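Local coordinates for protein endonuclease III (Geobacillus stearothermophilus, PDB 1ORN) that probably excises oxidised pyrimidine bases from DNA as a base excision repair glycosylase of the HhH-GPD superfamily, and carries a [4Fe-4S] cluster, at residues 70-73 / 74-77; 79-83 / 84-88; 111-114 / 115-118; 184-187 / 188-191. All coordinates share one frame; numbering follows the deposited sequence.

Overall arrangement
All four contacts are local and lie in series along the chain, so none nests within or crosses another. Contact 1 turns the loop after helix 65-69 into helix 73-79. Contact 2 closes the next turn, from the end of that helix into helix 86-103, beside the DNA; contacts 1 and 2 touch through Glu-77. Contact 3, its centre about 23 Å from that of contact 2, joins helix 112-115 to the sodium-binding loop before helix 123-134. Contact 4 is a stretch of helix 177-191 beside the iron-sulfur cluster, on the opposite side of the chain's centre from contacts 1 and 3. Contacts 2 and 4 bond DNA phosphates directly and contact 3 does so through sodium.

Contact 1: residues 70-73 / 74-77; sequences AVPL and EELE
The carbonyl oxygen of Pro-72 is gripped by two backbone amides of the following turn. Glu-75 N approaches Pro-72 O at 3.0 Å from well above the carbonyl plane, and Leu-76 N adds a weak bond to the same oxygen at 3.3 Å. This starts helix 73-79, with Pro-72 at the N-cap position, where a proline offers only its backbone oxygen. One residue on, Glu-77 N reaches Leu-73 O at 3.0 Å, almost in line with the carbonyl bond, and carries the helical pattern forward.

Two glutamates reach back to the incoming loop. Glu-75 is fully extended, its CG anti to the backbone N (chi1 -177°), and this stretches the carboxylate back along the loop to set OE2 3.2 Å from Pro-72 CD and 3.5 Å from Val-71 CB. It meets Val-71 about at right angles, while its other oxygen, OE1, is held in a salt bridge by Lys-61. Val-71 CG2 meets Leu-76 CB beside Tyr-62, and Leu-73 and Leu-76 both pack against Gln-94 of helix 86-103. Glu-77 lies across Leu-73, its CG against Leu-73 O and its outer end beside the leucine branch. With only a methyl group at Glu-77, as in an alanine, the Leu-73 carbonyl would probably lose its closest methylene, and a gap would open between the Leu-73 branch and Ala-90. Glu-74 bends at chi2 (65°) to curl its carboxylate back over the start of the helix, which places OE1 3.5 Å from Pro-72 CB and OE2 3.6 Å from Leu-73 CB.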
loop_
_atom_site.group_PDB
_atom_site.type_symbol
_atom_site.label_atom_id
_atom_site.label_comp_id
_atom_site.label_asym_id
_atom_site.label_seq_id
_atom_site.Cartn_x
_atom_site.Cartn_y
_atom_site.Cartn_z
ATOM N N ALA C 70 25.302 3.982 -9.058
ATOM C CA ALA C 70 26.700 3.676 -9.355
ATOM C C ALA C 70 26.865 2.408 -10.185
ATOM O O ALA C 70 27.941 2.150 -10.720
ATOM C CB ALA C 70 27.495 3.549 -8.061
ATOM N N VAL C 71 25.805 1.613 -10.287
ATOM C CA VAL C 71 25.869 0.379 -11.059
ATOM C C VAL C 71 25.152 0.535 -12.392
ATOM O O VAL C 71 24.317 1.426 -12.560
ATOM C CB VAL C 71 25.229 -0.800 -10.289
ATOM C CG1 VAL C 71 25.934 -0.988 -8.950
ATOM C CG2 VAL C 71 23.736 -0.549 -10.081
ATOM N N PRO C 72 25.495 -0.313 -13.374
ATOM C CA PRO C 72 24.829 -0.209 -14.674
ATOM C C PRO C 72 23.370 -0.616 -14.503
ATOM O O PRO C 72 23.050 -1.435 -13.646
ATOM C CB PRO C 72 25.606 -1.198 -15.540
ATOM C CG PRO C 72 26.976 -1.178 -14.928
ATOM C CD PRO C 72 26.659 -1.213 -13.454
ATOM N N LEU C 73 22.490 -0.041 -15.312
ATOM C CA LEU C 73 21.072 -0.364 -15.224
ATOM C C LEU C 73 20.836 -1.874 -15.323
ATOM O O LEU C 73 20.028 -2.439 -14.581
ATOM C CB LEU C 73 20.305 0.367 -16.331
ATOM C CG LEU C 73 18.781 0.228 -16.333
ATOM C CD1 LEU C 73 18.225 0.693 -14.995
ATOM C CD2 LEU C 73 18.190 1.050 -17.467
ATOM N N GLU C 74 21.556 -2.525 -16.230
ATOM C CA GLU C 74 21.424 -3.965 -16.438
ATOM C C GLU C 74 21.716 -4.776 -15.181
ATOM O O GLU C 74 21.123 -5.836 -14.966
ATOM C CB GLU C 74 22.357 -4.429 -17.561
ATOM C CG GLU C 74 22.171 -3.699 -18.884
ATOM C CD GLU C 74 22.536 -2.227 -18.798
ATOM O OE1 GLU C 74 23.652 -1.916 -18.329
ATOM O OE2 GLU C 74 21.706 -1.381 -19.202
ATOM N N GLU C 75 22.632 -4.283 -14.355
ATOM C CA GLU C 75 22.996 -4.979 -13.129
ATOM C C GLU C 75 21.884 -4.899 -12.088
ATOM O O GLU C 75 21.552 -5.899 -11.447
ATOM C CB GLU C 75 24.290 -4.395 -12.552
ATOM C CG GLU C 75 24.801 -5.112 -11.302
ATOM C CD GLU C 75 26.152 -4.594 -10.836
ATOM O OE1 GLU C 75 26.636 -5.052 -9.777
ATOM O OE2 GLU C 75 26.731 -3.730 -11.529
ATOM N N LEU C 76 21.317 -3.710 -11.914
ATOM C CA LEU C 76 20.239 -3.537 -10.947
ATOM C C LEU C 76 19.016 -4.338 -11.402
ATOM O O LEU C 76 18.294 -4.911 -10.582
ATOM C CB LEU C 76 19.885 -2.052 -10.798
ATOM C CG LEU C 76 18.746 -1.733 -9.819
ATOM C CD1 LEU C 76 19.113 -2.221 -8.414
ATOM C CD2 LEU C 76 18.476 -0.238 -9.807
ATOM N N GLU C 77 18.788 -4.384 -12.711
ATOM C CA GLU C 77 17.659 -5.133 -13.254
ATOM C C GLU C 77 17.704 -6.581 -12.779
ATOM O O GLU C 77 16.697 -7.133 -12.340
ATOM C CB GLU C 77 17.668 -5.105 -14.786
ATOM C CG GLU C 77 17.224 -3.784 -15.405
ATOM C CD GLU C 77 17.116 -3.855 -16.927
ATOM O OE1 GLU C 77 16.730 -2.842 -17.549
ATOM O OE2 GLU C 77 17.415 -4.925 -17.503
#

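Contact 2: residues 79-83 / 84-88; sequences DIRSI and GLYRN. With nucleotides of chain A.
Arg-81 lays its CG methylene over the Tyr-86 ring, 4.2 Å from the centroid and 6° off the ring normal, a CH-pi contact. Arg-87 CG lies against the opposite face, toward the rim, so the tyrosine is clasped between two arginine stems. At its edge, in plane, lies OP1 of DT7 of chain A. Beside it, Gly-84 N bonds Arg-81 O at 3.2 Å and closes the 3-10 turn of residues 81-83.

N2 of DG6 of chain A donates to Ile-83 O at 3.0 Å, and Leu-85 N, at the N-cap of helix 86-103, donates nearly straight to O4' of that nucleotide at 2.7 Å. The helix's first turn holds its phosphate with backbone NH groups: Asn-88 N bonds OP1 of DG6 of chain A at 2.9 Å and Arg-87 N adds a weak bond to that oxygen, while Arg-87 NH1 reaches OP2 of the same phosphate at 2.9 Å, in the guanidinium plane. Leu-85 packs on this guanine and sets CD2 3.4 Å from O2 of DC5 of chain A, consistent with a wedge in the base stack.

Gly-84 sits where a side chain would jam against the preceding carbonyl and strike N3 of DG6 of chain A. Tyr-86 CG is set between its backbone N and carbonyl carbon (chi1 66°), which folds the ring back over Arg-81. Ser-82 OG bonds a further phosphate. Ile-80 and Ile-83 anchor the turn on Leu-58 and Val-54 of helix 48-61 and on Lys-89 of helix 86-103, while Tyr-86 rests on Glu-77 of helix 73-79.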
loop_
_atom_site.group_PDB
_atom_site.type_symbol
_atom_site.label_atom_id
_atom_site.label_comp_id
_atom_site.label_asym_id
_atom_site.label_seq_id
_atom_site.Cartn_x
_atom_site.Cartn_y
_atom_site.Cartn_z
ATOM N N ASP C 79 19.312 -7.769 -10.168
ATOM C CA ASP C 79 19.189 -7.809 -8.716
ATOM C C ASP C 79 17.741 -7.808 -8.222
ATOM O O ASP C 79 17.459 -8.314 -7.137
ATOM C CB ASP C 79 19.954 -6.635 -8.097
ATOM C CG ASP C 79 21.456 -6.862 -8.087
ATOM O OD1 ASP C 79 22.209 -5.889 -7.873
ATOM O OD2 ASP C 79 21.881 -8.020 -8.281
ATOM N N ILE C 80 16.829 -7.244 -9.014
ATOM C CA ILE C 80 15.412 -7.189 -8.638
ATOM C C ILE C 80 14.524 -7.923 -9.637
ATOM O O ILE C 80 13.304 -7.768 -9.626
ATOM C CB ILE C 80 14.897 -5.729 -8.546
ATOM C CG1 ILE C 80 14.910 -5.077 -9.930
ATOM C CG2 ILE C 80 15.738 -4.937 -7.565
ATOM C CD1 ILE C 80 14.273 -3.697 -9.972
ATOM N N ARG C 81 15.135 -8.732 -10.495
ATOM C CA ARG C 81 14.388 -9.466 -11.514
ATOM C C ARG C 81 13.183 -10.260 -11.005
ATOM O O ARG C 81 12.143 -10.290 -11.661
ATOM C CB ARG C 81 15.326 -10.410 -12.275
ATOM C CG ARG C 81 14.631 -11.230 -13.349
ATOM C CD ARG C 81 15.608 -12.123 -14.105
ATOM N NE ARG C 81 14.916 -12.976 -15.068
ATOM C CZ ARG C 81 14.099 -13.973 -14.735
ATOM N NH1 ARG C 81 13.871 -14.249 -13.457
ATOM N NH2 ARG C 81 13.502 -14.690 -15.678
ATOM N N SER C 82 13.316 -10.894 -9.844
ATOM C CA SER C 82 12.239 -11.708 -9.283
ATOM C C SER C 82 10.987 -10.943 -8.860
ATOM O O SER C 82 9.958 -11.550 -8.565
ATOM C CB SER C 82 12.758 -12.523 -8.096
ATOM O OG SER C 82 13.670 -13.516 -8.534
ATOM N N ILE C 83 11.077 -9.618 -8.825
ATOM C CA ILE C 83 9.944 -8.779 -8.443
ATOM C C ILE C 83 8.948 -8.659 -9.602
ATOM O O ILE C 83 7.735 -8.542 -9.394
ATOM C CB ILE C 83 10.425 -7.344 -8.063
ATOM C CG1 ILE C 83 11.328 -7.392 -6.824
ATOM C CG2 ILE C 83 9.228 -6.431 -7.822
ATOM C CD1 ILE C 83 10.623 -7.800 -5.553
ATOM N N GLY C 84 9.469 -8.703 -10.824
ATOM C CA GLY C 84 8.623 -8.543 -11.992
ATOM C C GLY C 84 8.643 -7.058 -12.308
ATOM O O GLY C 84 9.108 -6.271 -11.477
ATOM N N LEU C 85 8.154 -6.658 -13.481
ATOM C CA LEU C 85 8.154 -5.243 -13.868
ATOM C C LEU C 85 9.522 -4.651 -13.529
ATOM O O LEU C 85 9.646 -3.451 -13.257
ATOM C CB LEU C 85 7.061 -4.477 -13.099
ATOM C CG LEU C 85 5.622 -5.007 -13.183
ATOM C CD1 LEU C 85 4.678 -4.077 -12.426
ATOM C CD2 LEU C 85 5.191 -5.102 -14.639
ATOM N N TYR C 86 10.547 -5.501 -13.571
ATOM C CA TYR C 86 11.906 -5.111 -13.206
ATOM C C TYR C 86 12.637 -4.116 -14.091
ATOM O O TYR C 86 13.540 -3.422 -13.619
ATOM C CB TYR C 86 12.781 -6.355 -13.032
ATOM C CG TYR C 86 13.009 -7.144 -14.301
ATOM C CD1 TYR C 86 12.044 -8.027 -14.782
ATOM C CD2 TYR C 86 14.193 -7.002 -15.023
ATOM C CE1 TYR C 86 12.253 -8.752 -15.952
ATOM C CE2 TYR C 86 14.412 -7.719 -16.192
ATOM C CZ TYR C 86 13.442 -8.591 -16.649
ATOM O OH TYR C 86 13.664 -9.311 -17.800
ATOM N N ARG C 87 12.275 -4.035 -15.365
ATOM C CA ARG C 87 12.949 -3.093 -16.237
ATOM C C ARG C 87 12.521 -1.678 -15.880
ATOM O O ARG C 87 13.359 -0.801 -15.676
ATOM C CB ARG C 87 12.640 -3.390 -17.702
ATOM C CG ARG C 87 13.122 -4.754 -18.161
ATOM C CD ARG C 87 13.326 -4.767 -19.665
ATOM N NE ARG C 87 13.713 -6.085 -20.157
ATOM C CZ ARG C 87 12.886 -7.121 -20.244
ATOM N NH1 ARG C 87 11.616 -6.997 -19.876
ATOM N NH2 ARG C 87 13.330 -8.283 -20.706
ATOM N N ASN C 88 11.215 -1.458 -15.785
ATOM C CA ASN C 88 10.718 -0.136 -15.438
ATOM C C ASN C 88 11.090 0.244 -14.008
ATOM O O ASN C 88 11.468 1.383 -13.744
ATOM C CB ASN C 88 9.200 -0.061 -15.627
ATOM C CG ASN C 88 8.790 -0.088 -17.098
ATOM O OD1 ASN C 88 9.485 0.461 -17.953
ATOM N ND2 ASN C 88 7.657 -0.712 -17.391
ATOM P P DG A 6 9.082 -4.780 -17.595
ATOM O OP1 DG A 6 9.876 -3.902 -16.689
ATOM O OP2 DG A 6 9.599 -5.095 -18.952
ATOM O "O5'" DG A 6 8.804 -6.146 -16.829
ATOM C "C5'" DG A 6 8.410 -7.333 -17.522
ATOM C "C4'" DG A 6 8.232 -8.459 -16.530
ATOM O "O4'" DG A 6 7.193 -8.118 -15.580
ATOM C "C3'" DG A 6 7.847 -9.831 -17.084
ATOM O "O3'" DG A 6 8.447 -10.809 -16.231
ATOM C "C2'" DG A 6 6.348 -9.878 -16.845
ATOM C "C1'" DG A 6 6.275 -9.196 -15.490
ATOM N N9 DG A 6 4.977 -8.655 -15.100
ATOM C C8 DG A 6 3.989 -8.182 -15.928
ATOM N N7 DG A 6 2.942 -7.745 -15.280
ATOM C C5 DG A 6 3.257 -7.945 -13.941
ATOM C C6 DG A 6 2.511 -7.655 -12.771
ATOM O O6 DG A 6 1.391 -7.145 -12.681
ATOM N N1 DG A 6 3.203 -8.023 -11.618
ATOM C C2 DG A 6 4.456 -8.594 -11.596
ATOM N N2 DG A 6 4.959 -8.892 -10.377
ATOM N N3 DG A 6 5.163 -8.860 -12.681
ATOM C C4 DG A 6 4.507 -8.512 -13.813
ATOM P P DT A 7 9.230 -12.063 -16.857
ATOM O OP1 DT A 7 10.364 -11.535 -17.660
ATOM O OP2 DT A 7 8.238 -12.970 -17.490
ATOM O "O5'" DT A 7 9.814 -12.776 -15.561
ATOM C "C5'" DT A 7 10.577 -12.029 -14.619
ATOM C "C4'" DT A 7 10.131 -12.332 -13.207
ATOM O "O4'" DT A 7 8.810 -11.788 -12.949
ATOM C "C3'" DT A 7 10.066 -13.815 -12.839
ATOM O "O3'" DT A 7 10.708 -14.009 -11.577
ATOM C "C2'" DT A 7 8.575 -14.101 -12.742
ATOM C "C1'" DT A 7 8.013 -12.760 -12.293
ATOM N N1 DT A 7 6.596 -12.514 -12.655
ATOM C C2 DT A 7 5.712 -12.153 -11.651
ATOM O O2 DT A 7 6.039 -12.041 -10.481
ATOM N N3 DT A 7 4.422 -11.927 -12.075
ATOM C C4 DT A 7 3.938 -12.022 -13.366
ATOM O O4 DT A 7 2.757 -11.771 -13.597
ATOM C C5 DT A 7 4.911 -12.418 -14.361
ATOM C C7 DT A 7 4.473 -12.568 -15.783
ATOM C C6 DT A 7 6.173 -12.637 -13.962
ATOM P P DC A 5 5.223 -4.821 -22.946
ATOM O OP1 DC A 5 6.464 -4.740 -23.756
ATOM O OP2 DC A 5 4.368 -6.033 -23.025
ATOM O "O5'" DC A 5 5.612 -4.574 -21.421
ATOM C "C5'" DC A 5 6.229 -3.351 -21.034
ATOM C "C4'" DC A 5 6.280 -3.241 -19.528
ATOM O "O4'" DC A 5 4.973 -2.932 -18.981
ATOM C "C3'" DC A 5 6.763 -4.499 -18.799
ATOM O "O3'" DC A 5 7.633 -4.106 -17.737
ATOM C "C2'" DC A 5 5.484 -5.055 -18.195
ATOM C "C1'" DC A 5 4.779 -3.762 -17.850
ATOM N N1 DC A 5 3.340 -3.834 -17.547
ATOM C C2 DC A 5 2.860 -3.080 -16.471
ATOM O O2 DC A 5 3.651 -2.350 -15.853
ATOM N N3 DC A 5 1.557 -3.161 -16.133
ATOM C C4 DC A 5 0.733 -3.942 -16.833
ATOM N N4 DC A 5 -0.545 -3.994 -16.447
ATOM C C5 DC A 5 1.185 -4.704 -17.955
ATOM C C6 DC A 5 2.487 -4.618 -18.276
#

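Contact 3: residues 111-114 / 115-118; sequences DRDE and LMKL. With NA (sodium ion), chain E.
The first helix of the helix-hairpin-helix motif is tied here to its hairpin, with Met-116 leaning on Arg-112. The two side chains run alongside each other: the bend at chi2 (-79°) brings Arg-112 CD to 3.6 Å from Met-116 SD, and a second bend at chi3 (-55°) turns the guanidinium to Asp-113. It grips one carboxylate oxygen side-on: Arg-112 NE lies 3.0 Å from Asp-113 OD1 in a salt bridge, NH2 joins at the same atom, and NH1 turns to Asn-127. Were Arg-112 an alanine, Asp-113 would probably lose its salt-bridge partner, Asn-127 a donor, and Met-116 SD the chain it lies against.

Asp-111 caps the helix, accepting from Glu-114 N at OD2 (2.7 Å), while Leu-115 N returns to Asp-111 O at 2.9 Å. Lys-117 N closes the last turn on Glu-114 O. The Lys-117 methylenes lie along the Glu-114 carboxylate, whose OE1 bonds Tyr-104.

A type I turn from Leu-115 to Leu-118 then points two carbonyls at the sodium ion: Met-116 O and Leu-118 O each bind it at 2.4 Å. Two waters, Val-121 O and a DNA phosphate complete the site, the metal-bridged phosphate contact characteristic of helix-hairpin-helix motifs.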
loop_
_atom_site.group_PDB
_atom_site.type_symbol
_atom_site.label_atom_id
_atom_site.label_comp_id
_atom_site.label_asym_id
_atom_site.label_seq_id
_atom_site.Cartn_x
_atom_site.Cartn_y
_atom_site.Cartn_z
ATOM N N ASP C 111 7.171 15.161 2.529
ATOM C CA ASP C 111 5.942 15.672 1.933
ATOM C C ASP C 111 5.398 14.696 0.889
ATOM O O ASP C 111 6.128 14.242 0.012
ATOM C CB ASP C 111 6.204 17.025 1.280
ATOM C CG ASP C 111 4.978 17.584 0.609
ATOM O OD1 ASP C 111 4.026 17.951 1.328
ATOM O OD2 ASP C 111 4.961 17.648 -0.639
ATOM N N ARG C 112 4.107 14.397 0.980
ATOM C CA ARG C 112 3.453 13.464 0.066
ATOM C C ARG C 112 3.525 13.931 -1.398
ATOM O O ARG C 112 3.904 13.166 -2.288
ATOM C CB ARG C 112 1.999 13.276 0.519
ATOM C CG ARG C 112 1.337 11.984 0.067
ATOM C CD ARG C 112 0.889 12.085 -1.370
ATOM N NE ARG C 112 0.014 13.235 -1.569
ATOM C CZ ARG C 112 -1.199 13.366 -1.037
ATOM N NH1 ARG C 112 -1.701 12.412 -0.263
ATOM N NH2 ARG C 112 -1.909 14.461 -1.277
ATOM N N ASP C 113 3.180 15.189 -1.650
ATOM C CA ASP C 113 3.230 15.708 -3.012
ATOM C C ASP C 113 4.647 15.768 -3.562
ATOM O O ASP C 113 4.848 15.647 -4.771
ATOM C CB ASP C 113 2.573 17.090 -3.081
ATOM C CG ASP C 113 1.057 17.009 -3.080
ATOM O OD1 ASP C 113 0.518 15.922 -2.769
ATOM O OD2 ASP C 113 0.402 18.029 -3.384
ATOM N N GLU C 114 5.636 15.957 -2.694
ATOM C CA GLU C 114 7.015 15.985 -3.163
ATOM C C GLU C 114 7.434 14.559 -3.522
ATOM O O GLU C 114 8.133 14.343 -4.506
ATOM C CB GLU C 114 7.960 16.546 -2.099
ATOM C CG GLU C 114 7.833 18.055 -1.865
ATOM C CD GLU C 114 7.937 18.866 -3.152
ATOM O OE1 GLU C 114 8.863 18.624 -3.957
ATOM O OE2 GLU C 114 7.088 19.760 -3.357
ATOM N N LEU C 115 7.000 13.584 -2.728
ATOM C CA LEU C 115 7.350 12.195 -3.015
ATOM C C LEU C 115 6.804 11.777 -4.379
ATOM O O LEU C 115 7.447 11.029 -5.107
ATOM C CB LEU C 115 6.790 11.258 -1.939
ATOM C CG LEU C 115 7.509 11.270 -0.587
ATOM C CD1 LEU C 115 6.663 10.554 0.454
ATOM C CD2 LEU C 115 8.877 10.615 -0.726
ATOM N N MET C 116 5.608 12.250 -4.708
ATOM C CA MET C 116 4.986 11.913 -5.979
ATOM C C MET C 116 5.735 12.441 -7.194
ATOM O O MET C 116 5.477 12.018 -8.324
ATOM C CB MET C 116 3.535 12.389 -5.991
ATOM C CG MET C 116 2.629 11.525 -5.125
ATOM S SD MET C 116 0.943 12.116 -5.006
ATOM C CE MET C 116 0.464 12.122 -6.751
ATOM N N LYS C 117 6.679 13.346 -6.974
ATOM C CA LYS C 117 7.460 13.869 -8.084
ATOM C C LYS C 117 8.535 12.865 -8.500
ATOM O O LYS C 117 9.110 12.962 -9.585
ATOM C CB LYS C 117 8.089 15.208 -7.703
ATOM C CG LYS C 117 7.072 16.318 -7.535
ATOM C CD LYS C 117 7.750 17.632 -7.179
ATOM C CE LYS C 117 6.733 18.751 -7.004
ATOM N NZ LYS C 117 5.895 18.926 -8.222
ATOM N N LEU C 118 8.800 11.892 -7.632
ATOM C CA LEU C 118 9.791 10.860 -7.920
ATOM C C LEU C 118 9.214 9.845 -8.905
ATOM O O LEU C 118 8.038 9.486 -8.826
ATOM C CB LEU C 118 10.203 10.158 -6.622
ATOM C CG LEU C 118 10.802 11.082 -5.557
ATOM C CD1 LEU C 118 10.894 10.340 -4.228
ATOM C CD2 LEU C 118 12.177 11.556 -6.003
HETATM NA NA NA E . 5.827 10.016 -9.571
HETATM O O HOH W 1 6.856 11.384 -11.152
HETATM O O HOH W 2 3.582 10.569 -10.701
#

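Contact 4: residues 184-187 / 188-191; sequences MIFF and GRYH
Arg-189 N and Tyr-190 N make the shortest bonds, each 2.8 Å long, to Ile-185 O and Phe-186 O respectively. Gly-188 N to Met-184 O completes this regular i to i+4 ladder of helix 177-191. The bond from His-191 N is less straight: it meets Phe-187 O at 2.9 Å with an N-H...O angle of 133°, where the helix takes a wider, pi-type turn over 188-191.

Arg-189 runs beside Ile-185 and turns at chi3 (-67°), so that Ile-185 CG2 lies under one face of the guanidinium, 3.5 Å from Arg-189 NH2. NH1 forms a salt bridge with Glu-27, and NH2 bonds a DNA phosphate. Glu-27 also bonds Tyr-190 OH.

Tyr-190 sends its edge at the face of Phe-186, a T-shaped pair with planes at 63° and Tyr-190 CE2 3.8 Å from Phe-186 CD2. On the other flank, His-191 CD2 comes 3.4 Å from Phe-187 CE1, the two rings oblique to each other; His-191 also packs on Cys-202 of the cluster pocket.

The chemistry thus divides round one helix: a fixed cationic group, its charge probably shared between Glu-27 and the phosphate, on the DNA flank, and on the other Phe-187, which meets the iron-sulfur cluster, with His-191 packed beside it.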
loop_
_atom_site.group_PDB
_atom_site.type_symbol
_atom_site.label_atom_id
_atom_site.label_comp_id
_atom_site.label_asym_id
_atom_site.label_seq_id
_atom_site.Cartn_x
_atom_site.Cartn_y
_atom_site.Cartn_z
ATOM N N MET C 184 -7.737 -2.573 6.965
ATOM C CA MET C 184 -8.454 -2.875 5.733
ATOM C C MET C 184 -7.625 -3.767 4.820
ATOM O O MET C 184 -8.157 -4.673 4.176
ATOM C CB MET C 184 -8.841 -1.584 4.993
ATOM C CG MET C 184 -9.989 -0.819 5.647
ATOM S SD MET C 184 -10.585 0.555 4.616
ATOM C CE MET C 184 -11.396 -0.360 3.314
ATOM N N ILE C 185 -6.320 -3.520 4.766
ATOM C CA ILE C 185 -5.438 -4.324 3.933
ATOM C C ILE C 185 -5.404 -5.764 4.434
ATOM O O ILE C 185 -5.445 -6.703 3.646
ATOM C CB ILE C 185 -4.004 -3.756 3.915
ATOM C CG1 ILE C 185 -3.979 -2.468 3.086
ATOM C CG2 ILE C 185 -3.039 -4.782 3.328
ATOM C CD1 ILE C 185 -2.612 -1.853 2.952
ATOM N N PHE C 186 -5.325 -5.934 5.745
ATOM C CA PHE C 186 -5.310 -7.274 6.314
ATOM C C PHE C 186 -6.642 -7.966 6.053
ATOM O O PHE C 186 -6.680 -9.143 5.709
ATOM C CB PHE C 186 -5.037 -7.210 7.817
ATOM C CG PHE C 186 -3.580 -7.374 8.176
ATOM C CD1 PHE C 186 -2.608 -6.550 7.614
ATOM C CD2 PHE C 186 -3.180 -8.355 9.086
ATOM C CE1 PHE C 186 -1.262 -6.698 7.949
ATOM C CE2 PHE C 186 -1.838 -8.511 9.429
ATOM C CZ PHE C 186 -0.878 -7.683 8.862
ATOM N N PHE C 187 -7.733 -7.226 6.210
ATOM C CA PHE C 187 -9.062 -7.787 5.989
ATOM C C PHE C 187 -9.152 -8.339 4.569
ATOM O O PHE C 187 -9.625 -9.447 4.353
ATOM C CB PHE C 187 -10.127 -6.706 6.210
ATOM C CG PHE C 187 -11.540 -7.212 6.131
ATOM C CD1 PHE C 187 -12.097 -7.930 7.184
ATOM C CD2 PHE C 187 -12.317 -6.970 5.000
ATOM C CE1 PHE C 187 -13.411 -8.400 7.112
ATOM C CE2 PHE C 187 -13.628 -7.435 4.918
ATOM C CZ PHE C 187 -14.175 -8.153 5.979
ATOM N N GLY C 188 -8.681 -7.564 3.596
ATOM C CA GLY C 188 -8.729 -8.022 2.218
ATOM C C GLY C 188 -7.698 -9.094 1.896
ATOM O O GLY C 188 -7.969 -10.025 1.135
ATOM N N ARG C 189 -6.509 -8.973 2.476
ATOM C CA ARG C 189 -5.446 -9.936 2.199
ATOM C C ARG C 189 -5.716 -11.319 2.777
ATOM O O ARG C 189 -5.502 -12.335 2.111
ATOM C CB ARG C 189 -4.112 -9.415 2.750
ATOM C CG ARG C 189 -2.917 -10.336 2.501
ATOM C CD ARG C 189 -1.619 -9.666 2.942
ATOM N NE ARG C 189 -1.312 -8.510 2.102
ATOM C CZ ARG C 189 -0.671 -7.424 2.519
ATOM N NH1 ARG C 189 -0.260 -7.329 3.775
ATOM N NH2 ARG C 189 -0.440 -6.427 1.677
ATOM N N TYR C 190 -6.220 -11.348 4.002
ATOM C CA TYR C 190 -6.459 -12.607 4.698
ATOM C C TYR C 190 -7.897 -13.081 4.863
ATOM O O TYR C 190 -8.122 -14.234 5.233
ATOM C CB TYR C 190 -5.810 -12.526 6.073
ATOM C CG TYR C 190 -4.327 -12.268 6.009
ATOM C CD1 TYR C 190 -3.451 -13.242 5.528
ATOM C CD2 TYR C 190 -3.798 -11.043 6.413
ATOM C CE1 TYR C 190 -2.078 -13.001 5.448
ATOM C CE2 TYR C 190 -2.428 -10.790 6.335
ATOM C CZ TYR C 190 -1.575 -11.773 5.850
ATOM O OH TYR C 190 -0.221 -11.522 5.755
ATOM N N HIS C 191 -8.865 -12.219 4.591
ATOM C CA HIS C 191 -10.264 -12.602 4.768
ATOM C C HIS C 191 -11.108 -12.387 3.513
ATOM O O HIS C 191 -11.590 -13.342 2.908
ATOM C CB HIS C 191 -10.857 -11.811 5.932
ATOM C CG HIS C 191 -12.206 -12.288 6.366
ATOM N ND1 HIS C 191 -12.407 -13.526 6.939
ATOM C CD2 HIS C 191 -13.420 -11.689 6.324
ATOM C CE1 HIS C 191 -13.688 -13.667 7.234
ATOM N NE2 HIS C 191 -14.324 -12.568 6.872
#